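Local coordinates for erythrocyte membrane protein 1 (Plasmodium falciparum, PDB 6S8T) that probably binds a host cell surface receptor, ICAM-1, through the DBLbeta domain that this chain represents, one piece of a much longer adhesion protein of infected erythrocytes, at residues K206-L211 with Q247-W252. Numbering follows the deposited sequence.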
ATOM      1  N   LYS A 206     -16.244   2.763  11.466  1.00 56.37           N
ATOM      2  CA  LYS A 206     -16.277   2.406  12.879  1.00 56.67           C
ATOM      3  C   LYS A 206     -14.884   2.467  13.496  1.00 54.10           C
ATOM      4  O   LYS A 206     -14.727   2.884  14.649  1.00 55.55           O
ATOM      5  CB  LYS A 206     -16.879   1.011  13.049  1.00 60.00           C
ATOM      6  CG  LYS A 206     -16.913   0.511  14.482  1.00 65.54           C
ATOM      7  CD  LYS A 206     -17.642  -0.820  14.582  1.00 71.58           C
ATOM      8  CE  LYS A 206     -16.997  -1.868  13.691  1.00 71.93           C
ATOM      9  NZ  LYS A 206     -17.689  -3.182  13.787  1.00 77.89           N
ATOM     10  N   LEU A 207     -13.863   2.064  12.739  1.00 51.37           N
ATOM     11  CA  LEU A 207     -12.498   2.109  13.250  1.00 47.43           C
ATOM     12  C   LEU A 207     -12.039   3.546  13.474  1.00 48.42           C
ATOM     13  O   LEU A 207     -11.446   3.859  14.514  1.00 47.29           O
ATOM     14  CB  LEU A 207     -11.563   1.373  12.289  1.00 46.82           C
ATOM     15  CG  LEU A 207     -10.050   1.452  12.491  1.00 50.43           C
ATOM     16  CD1 LEU A 207      -9.670   1.201  13.935  1.00 56.77           C
ATOM     17  CD2 LEU A 207      -9.361   0.442  11.584  1.00 46.68           C
ATOM     18  N   GLN A 208     -12.314   4.438  12.520  1.00 47.63           N
ATOM     19  CA  GLN A 208     -11.916   5.831  12.685  1.00 46.29           C
ATOM     20  C   GLN A 208     -12.660   6.499  13.833  1.00 50.74           C
ATOM     21  O   GLN A 208     -12.123   7.416  14.465  1.00 53.71           O
ATOM     22  CB  GLN A 208     -12.141   6.602  11.386  1.00 43.92           C
ATOM     23  CG  GLN A 208     -11.183   6.223  10.275  1.00 41.39           C
ATOM     24  CD  GLN A 208      -9.737   6.499  10.640  1.00 39.86           C
ATOM     25  OE1 GLN A 208      -9.427   7.499  11.292  1.00 38.07           O
ATOM     26  NE2 GLN A 208      -8.841   5.604  10.228  1.00 35.59           N
ATOM     27  N   GLY A 209     -13.886   6.057  14.123  1.00 51.24           N
ATOM     28  CA  GLY A 209     -14.631   6.651  15.220  1.00 53.88           C
ATOM     29  C   GLY A 209     -14.015   6.348  16.572  1.00 56.37           C
ATOM     30  O   GLY A 209     -14.032   7.188  17.476  1.00 60.19           O
ATOM     31  N   HIS A 210     -13.464   5.142  16.729  1.00 50.04           N
ATOM     32  CA  HIS A 210     -12.794   4.789  17.975  1.00 48.59           C
ATOM     33  C   HIS A 210     -11.549   5.639  18.189  1.00 47.90           C
ATOM     34  O   HIS A 210     -11.278   6.078  19.312  1.00 50.41           O
ATOM     35  CB  HIS A 210     -12.433   3.304  17.976  1.00 50.34           C
ATOM     36  CG  HIS A 210     -13.617   2.390  17.938  1.00 55.95           C
ATOM     37  ND1 HIS A 210     -14.877   2.785  18.333  1.00 60.28           N
ATOM     38  CD2 HIS A 210     -13.733   1.096  17.554  1.00 57.61           C
ATOM     39  CE1 HIS A 210     -15.718   1.775  18.194  1.00 62.51           C
ATOM     40  NE2 HIS A 210     -15.049   0.738  17.722  1.00 59.53           N
ATOM     41  N   LEU A 211     -10.785   5.888  17.122  1.00 47.97           N
ATOM     42  CA  LEU A 211      -9.554   6.661  17.258  1.00 47.06           C
ATOM     43  C   LEU A 211      -9.844   8.118  17.600  1.00 49.03           C
ATOM     44  O   LEU A 211      -9.086   8.747  18.348  1.00 51.15           O
ATOM     45  CB  LEU A 211      -8.728   6.567  15.975  1.00 45.98           C
ATOM     46  CG  LEU A 211      -8.239   5.172  15.577  1.00 42.84           C
ATOM     47  CD1 LEU A 211      -7.423   5.235  14.291  1.00 36.40           C
ATOM     48  CD2 LEU A 211      -7.428   4.548  16.701  1.00 40.53           C
ATOM     49  N   GLN A 247      -2.728  16.817  14.034  1.00 41.30           N
ATOM     50  CA  GLN A 247      -1.358  17.003  14.505  1.00 40.89           C
ATOM     51  C   GLN A 247      -1.022  16.050  15.646  1.00 37.69           C
ATOM     52  O   GLN A 247       0.070  15.472  15.676  1.00 40.09           O
ATOM     53  CB  GLN A 247      -1.142  18.457  14.934  1.00 42.12           C
ATOM     54  CG  GLN A 247      -1.276  19.466  13.801  1.00 44.80           C
ATOM     55  CD  GLN A 247      -0.996  20.893  14.241  1.00 54.84           C
ATOM     56  OE1 GLN A 247      -0.234  21.612  13.595  1.00 60.58           O
ATOM     57  NE2 GLN A 247      -1.612  21.310  15.345  1.00 54.98           N
ATOM     58  N   LEU A 248      -1.944  15.875  16.596  1.00 42.30           N
ATOM     59  CA  LEU A 248      -1.698  14.966  17.712  1.00 45.04           C
ATOM     60  C   LEU A 248      -1.490  13.533  17.237  1.00 46.29           C
ATOM     61  O   LEU A 248      -0.699  12.790  17.829  1.00 47.19           O
ATOM     62  CB  LEU A 248      -2.858  15.032  18.705  1.00 50.99           C
ATOM     63  CG  LEU A 248      -2.698  14.248  20.010  1.00 54.44           C
ATOM     64  CD1 LEU A 248      -1.570  14.832  20.851  1.00 55.68           C
ATOM     65  CD2 LEU A 248      -4.003  14.229  20.793  1.00 55.85           C
ATOM     66  N   ARG A 249      -2.184  13.127  16.172  1.00 42.54           N
ATOM     67  CA  ARG A 249      -2.026  11.771  15.660  1.00 39.80           C
ATOM     68  C   ARG A 249      -0.757  11.618  14.828  1.00 39.29           C
ATOM     69  O   ARG A 249      -0.148  10.540  14.830  1.00 33.61           O
ATOM     70  CB  ARG A 249      -3.260  11.382  14.846  1.00 39.82           C
ATOM     71  CG  ARG A 249      -4.535  11.350  15.677  1.00 40.79           C
ATOM     72  CD  ARG A 249      -5.782  11.407  14.813  1.00 42.66           C
ATOM     73  NE  ARG A 249      -6.015  10.168  14.082  1.00 38.84           N
ATOM     74  CZ  ARG A 249      -7.127   9.906  13.400  1.00 40.43           C
ATOM     75  NH1 ARG A 249      -8.102  10.804  13.361  1.00 39.04           N
ATOM     76  NH2 ARG A 249      -7.264   8.749  12.761  1.00 38.82           N
ATOM     77  N   GLU A 250      -0.343  12.675  14.118  1.00 37.51           N
ATOM     78  CA  GLU A 250       0.943  12.647  13.426  1.00 34.61           C
ATOM     79  C   GLU A 250       2.097  12.528  14.414  1.00 37.38           C
ATOM     80  O   GLU A 250       3.049  11.773  14.179  1.00 39.19           O
ATOM     81  CB  GLU A 250       1.113  13.905  12.565  1.00 33.42           C
ATOM     82  CG  GLU A 250       0.281  13.929  11.285  1.00 33.94           C
ATOM     83  CD  GLU A 250       0.296  15.284  10.580  1.00 41.92           C
ATOM     84  OE1 GLU A 250       0.813  16.266  11.159  1.00 43.38           O
ATOM     85  OE2 GLU A 250      -0.216  15.365   9.443  1.00 44.77           O
ATOM     86  N   ASP A 251       2.025  13.265  15.526  1.00 35.34           N
ATOM     87  CA  ASP A 251       3.107  13.241  16.507  1.00 33.00           C
ATOM     88  C   ASP A 251       3.169  11.903  17.239  1.00 40.85           C
ATOM     89  O   ASP A 251       4.261  11.380  17.489  1.00 41.01           O
ATOM     90  CB  ASP A 251       2.937  14.393  17.496  1.00 37.48           C
ATOM     91  CG  ASP A 251       3.109  15.764  16.843  1.00 39.72           C
ATOM     92  OD1 ASP A 251       3.424  15.827  15.637  1.00 39.64           O
ATOM     93  OD2 ASP A 251       2.924  16.780  17.543  1.00 42.72           O
ATOM     94  N   TRP A 252       2.010  11.338  17.596  1.00 31.83           N
ATOM     95  CA  TRP A 252       2.002  10.023  18.235  1.00 34.79           C
ATOM     96  C   TRP A 252       2.638   8.973  17.332  1.00 35.13           C
ATOM     97  O   TRP A 252       3.372   8.100  17.807  1.00 35.88           O
ATOM     98  CB  TRP A 252       0.574   9.612  18.604  1.00 35.89           C
ATOM     99  CG  TRP A 252       0.502   8.332  19.404  1.00 37.81           C
ATOM    100  CD1 TRP A 252       0.477   8.215  20.765  1.00 40.15           C
ATOM    101  CD2 TRP A 252       0.453   6.993  18.888  1.00 40.13           C
ATOM    102  NE1 TRP A 252       0.411   6.889  21.126  1.00 41.54           N
ATOM    103  CE2 TRP A 252       0.395   6.119  19.993  1.00 41.73           C
ATOM    104  CE3 TRP A 252       0.452   6.449  17.599  1.00 42.19           C
ATOM    105  CZ2 TRP A 252       0.337   4.733  19.849  1.00 42.88           C
ATOM    106  CZ3 TRP A 252       0.393   5.070  17.458  1.00 40.58           C
ATOM    107  CH2 TRP A 252       0.339   4.230  18.576  1.00 40.78           C
TER
HETATM  108  O   HOH W   1     -10.411  10.122  11.235  1.00 36.94           O
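Arg249 reaches from helix 246-268 to Gln208 on helix 202-221, and its NH2 donates to Gln208 OE1 over 2.9 Å. The N-H...O angle is 158°, and the bond enters on a lone pair in the amide plane. Gln208 OE1 lies at the guanidinium edge, close to its plane, and the amide is turned only 18° from that plane. Gln208 gets there by a bend at chi2 (-61°), which turns its amide toward Arg249 although its CB does not point that way.

A water widens this polar link into a small ring: it donates to Gln208 OE1 at 2.8 Å and accepts from Arg249 NH1 at 3.2 Å, again in the guanidinium plane. OE1 thus receives two hydrogen bonds.

The van der Waals part of the contact is made by Leu211, one helical turn beyond Gln208. Its CB lies over one face of the guanidinium, while Leu211 CD1 packs 3.8 Å from Arg249 NH2. The two side chains cross at about a right angle. Backbones stay well apart, Leu211 CA and Arg249 CA being 9.2 Å from each other, so side chains alone span the gap.

Neighbouring parts of the Duffy binding domain supply further partners. Arg249 NE bonds to Ile193 O and NH1 to Pro244 O, whereas Gln208 NE2 donates to Ile192 O; Phe215, further along helix 202-221, also touches Arg249.

Bonds at all three nitrogens set the rotation of the buried guanidinium, whose charge is probably spread over neutral oxygens. Arg249 and Gln208 thus tie helices 202-221 and 246-268 to each other, and both to the C-terminal end of helix 172-194.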